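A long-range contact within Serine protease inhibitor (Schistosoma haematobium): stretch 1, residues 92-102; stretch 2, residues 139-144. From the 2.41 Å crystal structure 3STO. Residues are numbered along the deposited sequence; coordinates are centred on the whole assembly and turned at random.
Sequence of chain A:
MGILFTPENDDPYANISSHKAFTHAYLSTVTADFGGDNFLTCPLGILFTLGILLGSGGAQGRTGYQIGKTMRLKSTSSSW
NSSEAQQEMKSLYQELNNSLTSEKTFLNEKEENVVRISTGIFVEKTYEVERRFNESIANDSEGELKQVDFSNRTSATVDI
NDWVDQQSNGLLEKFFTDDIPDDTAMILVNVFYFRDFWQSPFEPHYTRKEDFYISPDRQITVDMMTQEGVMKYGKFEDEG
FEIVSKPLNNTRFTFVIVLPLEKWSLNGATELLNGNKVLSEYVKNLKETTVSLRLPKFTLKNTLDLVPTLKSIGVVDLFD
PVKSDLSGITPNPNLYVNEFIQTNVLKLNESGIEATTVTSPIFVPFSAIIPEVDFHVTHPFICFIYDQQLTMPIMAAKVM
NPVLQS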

# COMPACT_ATOMS: atom_id res chain seq x y z
N LEU A 92 5.65 16.52 6.47
CA LEU A 92 4.82 15.34 6.71
C LEU A 92 5.40 14.13 5.98
O LEU A 92 5.72 13.09 6.59
N TYR A 93 5.53 14.30 4.68
CA TYR A 93 6.16 13.35 3.78
C TYR A 93 7.48 12.80 4.34
O TYR A 93 7.76 11.60 4.28
N GLN A 94 8.30 13.70 4.88
CA GLN A 94 9.62 13.31 5.35
C GLN A 94 9.54 12.61 6.68
O GLN A 94 10.25 11.65 6.91
N GLU A 95 8.67 13.09 7.54
CA GLU A 95 8.48 12.48 8.82
C GLU A 95 8.05 11.00 8.61
O GLU A 95 8.67 10.09 9.16
N LEU A 96 7.04 10.78 7.78
CA LEU A 96 6.54 9.43 7.51
C LEU A 96 7.58 8.56 6.82
O LEU A 96 7.76 7.38 7.14
N ASN A 97 8.29 9.15 5.89
CA ASN A 97 9.36 8.41 5.22
C ASN A 97 10.49 8.02 6.20
O ASN A 97 10.96 6.89 6.20
N ASN A 98 10.92 8.98 7.02
CA ASN A 98 11.92 8.70 8.04
C ASN A 98 11.51 7.59 9.02
O ASN A 98 12.33 6.75 9.39
N SER A 99 10.26 7.65 9.46
CA SER A 99 9.73 6.70 10.40
C SER A 99 9.76 5.31 9.80
O SER A 99 10.26 4.39 10.42
N LEU A 100 9.32 5.17 8.55
CA LEU A 100 9.20 3.85 7.92
C LEU A 100 10.54 3.25 7.48
O LEU A 100 10.80 2.05 7.70
N THR A 101 11.39 4.08 6.88
CA THR A 101 12.65 3.57 6.33
C THR A 101 13.71 3.38 7.42
O THR A 101 14.74 2.80 7.18
N SER A 102 13.44 3.88 8.61
CA SER A 102 14.35 3.63 9.72
C SER A 102 14.27 2.18 10.23
O SER A 102 15.14 1.74 10.96
N ASN A 139 17.62 15.59 -3.94
CA ASN A 139 17.77 15.66 -2.49
C ASN A 139 16.69 14.87 -1.75
O ASN A 139 16.66 14.85 -0.52
N ASP A 140 15.80 14.23 -2.52
CA ASP A 140 14.76 13.37 -1.96
C ASP A 140 15.14 11.90 -2.09
O ASP A 140 15.41 11.39 -3.20
N SER A 141 15.11 11.22 -0.95
CA SER A 141 15.61 9.85 -0.84
C SER A 141 14.80 8.84 -1.64
O SER A 141 15.35 8.07 -2.44
N GLU A 142 13.49 8.84 -1.41
CA GLU A 142 12.64 7.86 -2.06
C GLU A 142 12.13 8.29 -3.45
O GLU A 142 11.47 7.52 -4.13
N GLY A 143 12.44 9.51 -3.88
CA GLY A 143 11.96 10.00 -5.17
C GLY A 143 13.01 10.03 -6.26
O GLY A 143 14.18 10.34 -6.01
N GLU A 144 12.60 9.73 -7.49
CA GLU A 144 13.54 9.75 -8.60
C GLU A 144 12.90 10.28 -9.89
O GLU A 144 11.83 9.83 -10.32

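Stretch 1 is mostly helical and meets the loop that leads into a strand in stretch 2, and the contact follows the helical repeat: Tyr93, Asn97 and Thr101, each four residues after the last, all direct their CA-to-CB bonds toward the other stretch. The backbones stay well apart, the nearest CA atoms being those of Asn97 and Glu142 at 8.0 Å, so the space between them is bridged by side chains. The contact is small, with 232 Å² buried over both sides, and its hydrogen bonds are all made by polar groups on side chains.

Leu92 opens the stretch with its side chain out of reach of the loop. Tyr93, by contrast, makes the longest reach. With chi1 near 176° (t) and chi2 near 85°, its CA-to-CB bond points toward stretch 2, and the extended ring carries the hydroxyl to Asp140. There Tyr93 OH donates a hydrogen bond to Asp140 OD1 at 3.2 Å, while Tyr93 CE2 lies 3.0 Å from Asp140 OD2, which approaches the ring obliquely. A tyrosine suits this buried position because its ring fills space while its hydroxyl satisfies a carboxylate at the far end. The CA-to-CB bond of Asp140 points sideways, but the t rotamer brings the end of its side chain nearer the helix. The same Asp140 OD1 accepts a weak hydrogen bond from Gly143 N at 2.9 Å, so one carboxylate oxygen both fastens the loop to the helix and also bonds within stretch 2. Gly143 has no side chain, and a CB there would be crowded by Asp140 OD1. Tyr93 OH also passes 4.2 Å from Glu142 CB.

Gln94 points sideways and makes no contact, although the end of its side chain comes nearer the loop. Glu95 and Leu96 are out of reach.

One turn after Tyr93, Asn97 adopts t, with chi2 near 66°. An asparagine suits the place because its amide offers an N-H donor to the Glu142 carboxylate: Asn97 ND2 to Glu142 OE2 is a weak hydrogen bond of 3.3 Å, though nearly straight at 168°. The rotamer of Glu142, with chi1 and chi2 both m and chi3 near -75°, curls the chain and brings its carboxylate to Asn97, and Glu142 OE2 also accepts a hydrogen bond from Ser141 OG at 2.7 Å. That second donor comes from the loop itself, so the carboxylate is held from both stretches.

The CA-to-CB bond of Asn98 points away, and although its end comes nearer it makes no contact; Ser99 and Leu100 are out of reach. Thr101 completes the row in the p rotamer. Thr101 OG1 donates to Asn97 O at 2.9 Å, a common arrangement in helices that satisfies the hydroxyl on the backbone one turn back. The methyl is left to face the loop, with Thr101 CG2 lying 3.4 Å from Glu142 OE1. A branched side chain thus serves both the helix and the contact. Ser102, beyond reach, bonds locally through Ser102 OG to Ser99 O at 2.8 Å.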

# COMPACT_ATOMS: atom_id res chain seq x y z
CB LEU A 92 3.42 15.60 6.21
CG LEU A 92 2.43 14.47 6.09
CD1 LEU A 92 2.35 13.72 7.40
CD2 LEU A 92 1.08 15.09 5.74
CB TYR A 93 6.43 14.08 2.45
CG TYR A 93 7.18 13.27 1.44
CD1 TYR A 93 6.51 12.40 0.61
CD2 TYR A 93 8.56 13.36 1.32
CE1 TYR A 93 7.18 11.63 -0.34
CE2 TYR A 93 9.26 12.58 0.38
CZ TYR A 93 8.54 11.71 -0.46
OH TYR A 93 9.14 10.91 -1.42
CB GLN A 94 10.52 14.53 5.47
CG GLN A 94 11.22 14.80 4.16
CD GLN A 94 11.96 16.10 4.14
OE1 GLN A 94 12.63 16.40 3.15
NE2 GLN A 94 11.84 16.91 5.21
CB GLU A 95 7.42 13.26 9.58
CG GLU A 95 7.26 12.86 11.01
CD GLU A 95 8.43 13.30 11.87
OE1 GLU A 95 9.36 13.93 11.32
OE2 GLU A 95 8.40 13.01 13.09
CB LEU A 96 5.26 9.50 6.67
CG LEU A 96 4.06 10.09 7.39
CD1 LEU A 96 2.86 10.33 6.45
CD2 LEU A 96 3.68 9.20 8.57
CB ASN A 97 9.90 9.23 4.04
CG ASN A 97 10.86 8.45 3.19
OD1 ASN A 97 10.44 7.49 2.56
ND2 ASN A 97 12.14 8.82 3.17
CB ASN A 98 12.26 9.95 8.85
CG ASN A 98 13.13 10.92 8.07
OD1 ASN A 98 13.88 10.53 7.17
ND2 ASN A 98 13.05 12.21 8.43
CB SER A 99 8.31 7.07 10.78
OG SER A 99 7.87 6.26 11.84
CB LEU A 100 8.21 3.90 6.75
CG LEU A 100 6.73 4.03 7.10
CD1 LEU A 100 5.89 4.39 5.86
CD2 LEU A 100 6.25 2.74 7.72
CB THR A 101 13.21 4.46 5.18
OG1 THR A 101 13.61 5.72 5.71
CG2 THR A 101 12.16 4.68 4.08
CB SER A 102 14.07 4.58 10.87
OG SER A 102 12.83 4.28 11.47
CB ASN A 139 17.78 17.11 -1.99
CG ASN A 139 18.96 17.93 -2.55
OD1 ASN A 139 19.92 17.37 -3.10
ND2 ASN A 139 18.88 19.25 -2.40
CB ASP A 140 13.42 13.59 -2.65
CG ASP A 140 12.28 12.90 -1.94
OD1 ASP A 140 12.21 11.64 -1.97
OD2 ASP A 140 11.46 13.61 -1.34
CB SER A 141 15.66 9.41 0.62
OG SER A 141 16.28 8.16 0.72
CB GLU A 142 11.45 7.46 -1.17
CG GLU A 142 11.72 7.35 0.34
CD GLU A 142 12.84 6.34 0.77
OE1 GLU A 142 12.60 5.06 0.75
OE2 GLU A 142 13.97 6.84 1.19
CB GLU A 144 14.13 8.37 -8.81
CG GLU A 144 15.25 8.27 -9.83
CD GLU A 144 15.86 6.85 -9.91
OE1 GLU A 144 15.51 5.99 -9.06
OE2 GLU A 144 16.68 6.61 -10.82